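Local coordinates for putative NAD(P)H-flavin oxidoreductase (Streptococcus pyogenes serotype M1, PDB 2HAY), which binds flavin mononucleotide and probably acts as an NAD(P)H-dependent flavin or quinone oxidoreductase, at residues Glu170-Asp175 and Glu192-Met197; Arg55-Asp60 and Leu87-Lys92. All blocks are in the same frame, centred on the assembly; numbering follows the deposited sequence.

Contact 1 of 2, residues Glu170-Asp175 and Glu192-Met197. With FMN (flavin mononucleotide), chain I.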
# COMPACT_ATOMS: atom_id res chain seq x y z
N GLU B 170 -12.64 1.63 -1.46
CA GLU B 170 -12.46 2.78 -2.36
C GLU B 170 -13.76 3.19 -3.04
O GLU B 170 -13.77 4.17 -3.77
CB GLU B 170 -11.45 2.47 -3.48
CG GLU B 170 -10.00 2.42 -3.08
CD GLU B 170 -9.08 2.14 -4.26
OE1 GLU B 170 -9.58 1.76 -5.33
OE2 GLU B 170 -7.84 2.28 -4.11
N GLY B 171 -14.83 2.41 -2.82
CA GLY B 171 -16.08 2.55 -3.53
C GLY B 171 -16.97 3.62 -2.93
O GLY B 171 -17.98 3.32 -2.30
N PHE B 172 -16.56 4.88 -3.11
CA PHE B 172 -17.33 6.03 -2.64
C PHE B 172 -16.92 7.25 -3.44
O PHE B 172 -15.86 7.23 -4.10
CB PHE B 172 -17.15 6.27 -1.14
CG PHE B 172 -15.73 6.52 -0.71
CD1 PHE B 172 -14.93 5.47 -0.26
CD2 PHE B 172 -15.19 7.78 -0.75
CE1 PHE B 172 -13.61 5.70 0.14
CE2 PHE B 172 -13.88 8.01 -0.34
CZ PHE B 172 -13.09 6.96 0.09
N HIS B 173 -17.77 8.28 -3.43
CA HIS B 173 -17.49 9.53 -4.14
C HIS B 173 -16.54 10.35 -3.28
O HIS B 173 -16.95 10.94 -2.27
CB HIS B 173 -18.79 10.31 -4.39
CG HIS B 173 -18.67 11.36 -5.46
ND1 HIS B 173 -18.02 12.56 -5.25
CD2 HIS B 173 -19.10 11.39 -6.74
CE1 HIS B 173 -18.07 13.28 -6.35
NE2 HIS B 173 -18.73 12.60 -7.27
N TYR B 174 -15.28 10.39 -3.70
CA TYR B 174 -14.23 11.04 -2.92
C TYR B 174 -14.54 12.51 -2.63
O TYR B 174 -14.51 12.93 -1.48
CB TYR B 174 -12.86 10.85 -3.60
CG TYR B 174 -12.23 9.52 -3.26
CD1 TYR B 174 -12.83 8.31 -3.63
CD2 TYR B 174 -11.04 9.46 -2.54
CE1 TYR B 174 -12.25 7.07 -3.28
CE2 TYR B 174 -10.45 8.24 -2.22
CZ TYR B 174 -11.06 7.06 -2.58
OH TYR B 174 -10.47 5.86 -2.25
N ASP B 175 -14.90 13.29 -3.65
CA ASP B 175 -15.19 14.71 -3.45
C ASP B 175 -16.32 14.92 -2.43
O ASP B 175 -16.18 15.72 -1.49
CB ASP B 175 -15.55 15.36 -4.80
CG ASP B 175 -16.00 16.81 -4.67
OD1 ASP B 175 -15.13 17.69 -4.67
OD2 ASP B 175 -17.23 17.06 -4.62
N GLU B 192 -5.35 18.21 3.16
CA GLU B 192 -5.48 16.75 3.19
C GLU B 192 -6.78 16.28 2.53
O GLU B 192 -7.72 17.07 2.31
CB GLU B 192 -5.38 16.20 4.63
CG GLU B 192 -6.55 16.51 5.55
CD GLU B 192 -6.22 16.45 7.05
OE1 GLU B 192 -5.20 15.82 7.48
OE2 GLU B 192 -6.98 17.08 7.82
N GLY B 193 -6.79 15.00 2.17
CA GLY B 193 -7.93 14.36 1.52
C GLY B 193 -7.96 12.88 1.88
O GLY B 193 -6.94 12.26 2.22
N ILE B 194 -9.14 12.30 1.84
CA ILE B 194 -9.26 10.89 2.13
C ILE B 194 -8.60 10.05 1.02
O ILE B 194 -8.71 10.40 -0.17
CB ILE B 194 -10.76 10.50 2.38
CG1 ILE B 194 -10.85 9.08 2.99
CG2 ILE B 194 -11.64 10.68 1.11
CD1 ILE B 194 -12.21 8.77 3.63
N ALA B 195 -7.90 8.98 1.42
CA ALA B 195 -7.27 8.04 0.51
C ALA B 195 -8.15 6.79 0.34
O ALA B 195 -8.35 6.27 -0.78
CB ALA B 195 -5.88 7.66 1.03
N SER B 196 -8.67 6.31 1.46
CA SER B 196 -9.51 5.11 1.48
C SER B 196 -10.19 4.95 2.86
O SER B 196 -9.98 5.76 3.77
CB SER B 196 -8.65 3.87 1.13
OG SER B 196 -7.72 3.62 2.15
N MSE B 197 -11.01 3.92 3.00
CA MSE B 197 -11.58 3.55 4.28
C MSE B 197 -11.29 2.08 4.55
O MSE B 197 -11.04 1.31 3.63
CB MSE B 197 -13.11 3.77 4.27
CG MSE B 197 -13.59 5.15 3.87
SE MSE B 197 -15.56 5.12 3.57
CE MSE B 197 -15.78 6.89 2.87
N1 FMN I . -15.00 -4.38 -1.60
C2 FMN I . -16.26 -3.76 -1.57
O2 FMN I . -17.31 -4.44 -1.43
N3 FMN I . -16.34 -2.37 -1.68
C4 FMN I . -15.21 -1.57 -1.86
O4 FMN I . -15.29 -0.37 -2.12
C4A FMN I . -13.96 -2.18 -1.91
N5 FMN I . -12.83 -1.37 -2.08
C5A FMN I . -11.56 -1.93 -2.12
C6 FMN I . -10.45 -1.09 -2.27
C7 FMN I . -9.17 -1.64 -2.31
C7M FMN I . -8.00 -0.70 -2.22
C8 FMN I . -9.00 -3.03 -2.20
C8M FMN I . -7.66 -3.58 -1.82
C9 FMN I . -10.11 -3.87 -2.04
C9A FMN I . -11.41 -3.32 -2.00
N10 FMN I . -12.56 -4.13 -1.82
C10 FMN I . -13.84 -3.58 -1.77
C1' FMN I . -12.44 -5.60 -1.67
C2' FMN I . -12.14 -6.27 -3.02
O2' FMN I . -13.33 -6.51 -3.75
C3' FMN I . -11.41 -7.60 -2.76
O3' FMN I . -10.23 -7.37 -2.03
C4' FMN I . -11.07 -8.39 -4.02
O4' FMN I . -12.27 -8.62 -4.73
C5' FMN I . -10.36 -9.71 -3.64
O5' FMN I . -11.14 -10.57 -2.80
P FMN I . -10.72 -10.97 -1.29
O1P FMN I . -11.94 -11.46 -0.56
O2P FMN I . -10.10 -9.78 -0.59
O3P FMN I . -9.69 -12.03 -1.23

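Contact 2 of 2, residues Arg55-Asp60 and Leu87-Lys92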
# COMPACT_ATOMS: atom_id res chain seq x y z
N ARG B 55 -2.92 10.38 8.20
CA ARG B 55 -3.60 10.25 9.48
C ARG B 55 -4.54 9.10 9.39
O ARG B 55 -5.07 8.80 8.31
CB ARG B 55 -4.39 11.52 9.86
CG ARG B 55 -3.52 12.78 9.96
CD ARG B 55 -4.17 13.91 10.75
NE ARG B 55 -5.29 14.47 10.04
CZ ARG B 55 -6.57 14.29 10.36
NH1 ARG B 55 -7.52 14.89 9.63
NH2 ARG B 55 -6.92 13.56 11.42
N PHE B 56 -4.78 8.47 10.54
CA PHE B 56 -5.69 7.36 10.58
C PHE B 56 -6.76 7.69 11.59
O PHE B 56 -6.45 7.91 12.77
CB PHE B 56 -4.92 6.09 10.91
CG PHE B 56 -3.79 5.87 9.95
CD1 PHE B 56 -4.03 5.33 8.69
CD2 PHE B 56 -2.50 6.28 10.27
CE1 PHE B 56 -2.98 5.19 7.77
CE2 PHE B 56 -1.46 6.14 9.37
CZ PHE B 56 -1.71 5.58 8.11
N VAL B 57 -7.99 7.81 11.13
CA VAL B 57 -9.05 8.23 12.04
C VAL B 57 -10.15 7.20 12.26
O VAL B 57 -10.73 6.67 11.32
CB VAL B 57 -9.56 9.72 11.87
CG1 VAL B 57 -8.82 10.51 10.76
CG2 VAL B 57 -11.14 9.86 11.90
N VAL B 58 -10.37 6.91 13.54
CA VAL B 58 -11.43 6.00 13.93
C VAL B 58 -12.73 6.76 13.92
O VAL B 58 -12.96 7.66 14.74
CB VAL B 58 -11.13 5.33 15.29
CG1 VAL B 58 -12.24 4.37 15.65
CG2 VAL B 58 -9.77 4.58 15.22
N LEU B 59 -13.57 6.43 12.95
CA LEU B 59 -14.85 7.10 12.77
C LEU B 59 -15.93 6.32 13.53
O LEU B 59 -16.51 5.37 13.00
CB LEU B 59 -15.23 7.23 11.29
CG LEU B 59 -16.53 8.02 11.03
CD1 LEU B 59 -16.47 9.42 11.62
CD2 LEU B 59 -16.85 8.09 9.55
N ASP B 60 -16.17 6.73 14.77
CA ASP B 60 -17.18 6.13 15.64
C ASP B 60 -18.54 6.84 15.49
O ASP B 60 -19.59 6.25 15.75
CB ASP B 60 -16.70 6.18 17.09
CG ASP B 60 -15.81 5.01 17.47
OD1 ASP B 60 -15.17 5.08 18.55
OD2 ASP B 60 -15.73 4.01 16.72
N LEU B 87 -10.74 5.84 8.68
CA LEU B 87 -10.49 6.68 7.52
C LEU B 87 -9.00 6.88 7.36
O LEU B 87 -8.35 7.29 8.31
CB LEU B 87 -11.17 8.07 7.68
CG LEU B 87 -12.62 8.07 8.15
CD1 LEU B 87 -13.08 9.52 8.32
CD2 LEU B 87 -13.52 7.32 7.17
N LEU B 88 -8.48 6.58 6.17
CA LEU B 88 -7.05 6.78 5.86
C LEU B 88 -6.94 8.09 5.11
O LEU B 88 -7.53 8.27 4.04
CB LEU B 88 -6.49 5.62 5.03
CG LEU B 88 -6.41 4.26 5.73
CD1 LEU B 88 -7.79 3.53 5.78
CD2 LEU B 88 -5.37 3.41 5.04
N ILE B 89 -6.25 9.05 5.73
CA ILE B 89 -6.16 10.43 5.22
C ILE B 89 -4.74 10.69 4.74
O ILE B 89 -3.77 10.35 5.46
CB ILE B 89 -6.54 11.46 6.34
CG1 ILE B 89 -7.86 11.13 7.05
CG2 ILE B 89 -6.50 12.93 5.82
CD1 ILE B 89 -9.06 10.90 6.15
N ALA B 90 -4.59 11.26 3.54
CA ALA B 90 -3.25 11.64 3.04
C ALA B 90 -3.05 13.17 2.92
O ALA B 90 -4.00 13.91 2.60
CB ALA B 90 -2.95 10.95 1.73
N GLU B 91 -1.81 13.64 3.13
CA GLU B 91 -1.46 15.07 3.02
C GLU B 91 -1.43 15.56 1.56
O GLU B 91 -0.95 14.84 0.68
CB GLU B 91 -0.08 15.32 3.60
CG GLU B 91 -0.07 15.87 4.97
CD GLU B 91 1.33 15.87 5.64
OE1 GLU B 91 2.36 16.01 4.94
OE2 GLU B 91 1.39 15.73 6.89
N LYS B 92 -1.93 16.77 1.33
CA LYS B 92 -1.81 17.43 0.02
C LYS B 92 -0.57 18.28 -0.01
O LYS B 92 -0.03 18.65 1.04
CB LYS B 92 -3.03 18.33 -0.25
CG LYS B 92 -4.35 17.55 -0.36
CD LYS B 92 -5.50 18.50 -0.61
CE LYS B 92 -6.77 17.75 -1.08
NZ LYS B 92 -7.94 18.70 -1.12

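Contact 1 of 2, residues Glu170-Asp175 and Glu192-Met197
The ring of Phe-172 lies between the selenomethionine side chain of Met-197 and the ring of Tyr-174. Met-197 and Phe-172 reach toward each other tip to tip: the extended chain beyond CG carries the CE methyl over the middle of the ring, 3.5 Å from the Phe-172 ring centroid and 8° off its normal. This is a CH-pi contact within a Met-aromatic pair, with SE oblique. On the opposite face Tyr-174 CE1 is offset toward the rim, whereas Phe-172 CE2 stands over the centre of the tyrosine ring. At the edge of the Phe-172 ring, CE2 meets Ile-194 CG2 at 3.8 Å, and the same methyl touches Tyr-174 CD2. In this nitroreductase fold, loop 170-173 joins strand 165-169 to helix 174-183 and packs on strand 192-201 where Ala-195 and Ser-196 face Leu-88, a classic beta bulge. Tyr-174 OH donates to the bulge carbonyl, Ala-195 O, at 2.6 Å, from above the carbonyl plane. Gly-171, centre of an inverse gamma turn, donates its N-H to FMN O4 at 2.9 Å, and Glu-170 N donates to FMN N5 at 3.1 Å. Ser-48, Trp-143 and Gln-147 of the second subunit, with Tyr-149 of the same chain, hold the Glu-170 carboxylate.

Contact 2 of 2, residues Arg55-Asp60 and Leu87-Lys92
Leu-87 packs its side chain against Val-57 and Leu-59 on one face of an antiparallel strand pair. Its CB lies 3.9 Å from Val-57 O, the carbonyl that accepts the Leu-87 N-H. With chi1 at -47°, CG is turned away from the carbonyl carbon of its own residue and lies near Val-57 O, also meeting Leu-59 CB. At the tip the branches part: CD1 touches Val-57 CG2 at 4.1 Å, while CD2 meets Leu-59 CD2 at 4.2 Å. Further along the same face, Ile-89 CG1 packs on Val-57 CG1 at 3.9 Å, and the CB atoms of Arg-55 and Ile-89 adjoin. Arg-55 then turns its polar end to Glu-192, with a salt bridge through NE, and to Val-186 O through NH1. On the other face Phe-56 presents its ring edge to Leu-88, CD1 lying 3.9 Å from Leu-88 CG, and both residues pack against helix 137-162.

Four backbone bonds join the strands through the hydrogen-bonded pairs Arg-55 with Ile-89 and Val-57 with Leu-87; Phe-56 and Leu-88 form the non-hydrogen-bonded pair between them. Val-57 N to Leu-87 O is nearly straight at the hydrogen (173°). Strand 54-59 is outermost within its chain, but residues 56-59 pair in parallel with a strand of the second subunit, continuing the sheet across the interface. The chemistry implies a buried join in which the backbone bonds set the register, with aliphatic contacts on the Leu-87 face and a phenylalanine edge on the Leu-88 face; the one charged side chain that touches across the pair, Arg-55, has its charge met by Glu-192.

Overall arrangement
The two contacts meet on one antiparallel sheet, where strand 84-91 of contact 2 neighbours strand 192-201 of contact 1. Their centres are 10 Å apart, and probable backbone hydrogen bonds join them directly: Ala-195 N to Leu-88 O at 2.7 Å and Ala-90 N to Gly-193 O at 2.9 Å. Side chains add to this, Glu-192 OE1 packing on Ile-89 CG2 at 3.6 Å. Contact 1 reaches the flavin itself, through the turn that begins at Glu-170. Contact 2 stands further back, the side chain of Leu-88 lying about 9 Å, nearest atoms, from the same FMN and from the side chain of Glu-170. Both also touch the second subunit, linking sheet, flavin site and dimer interface.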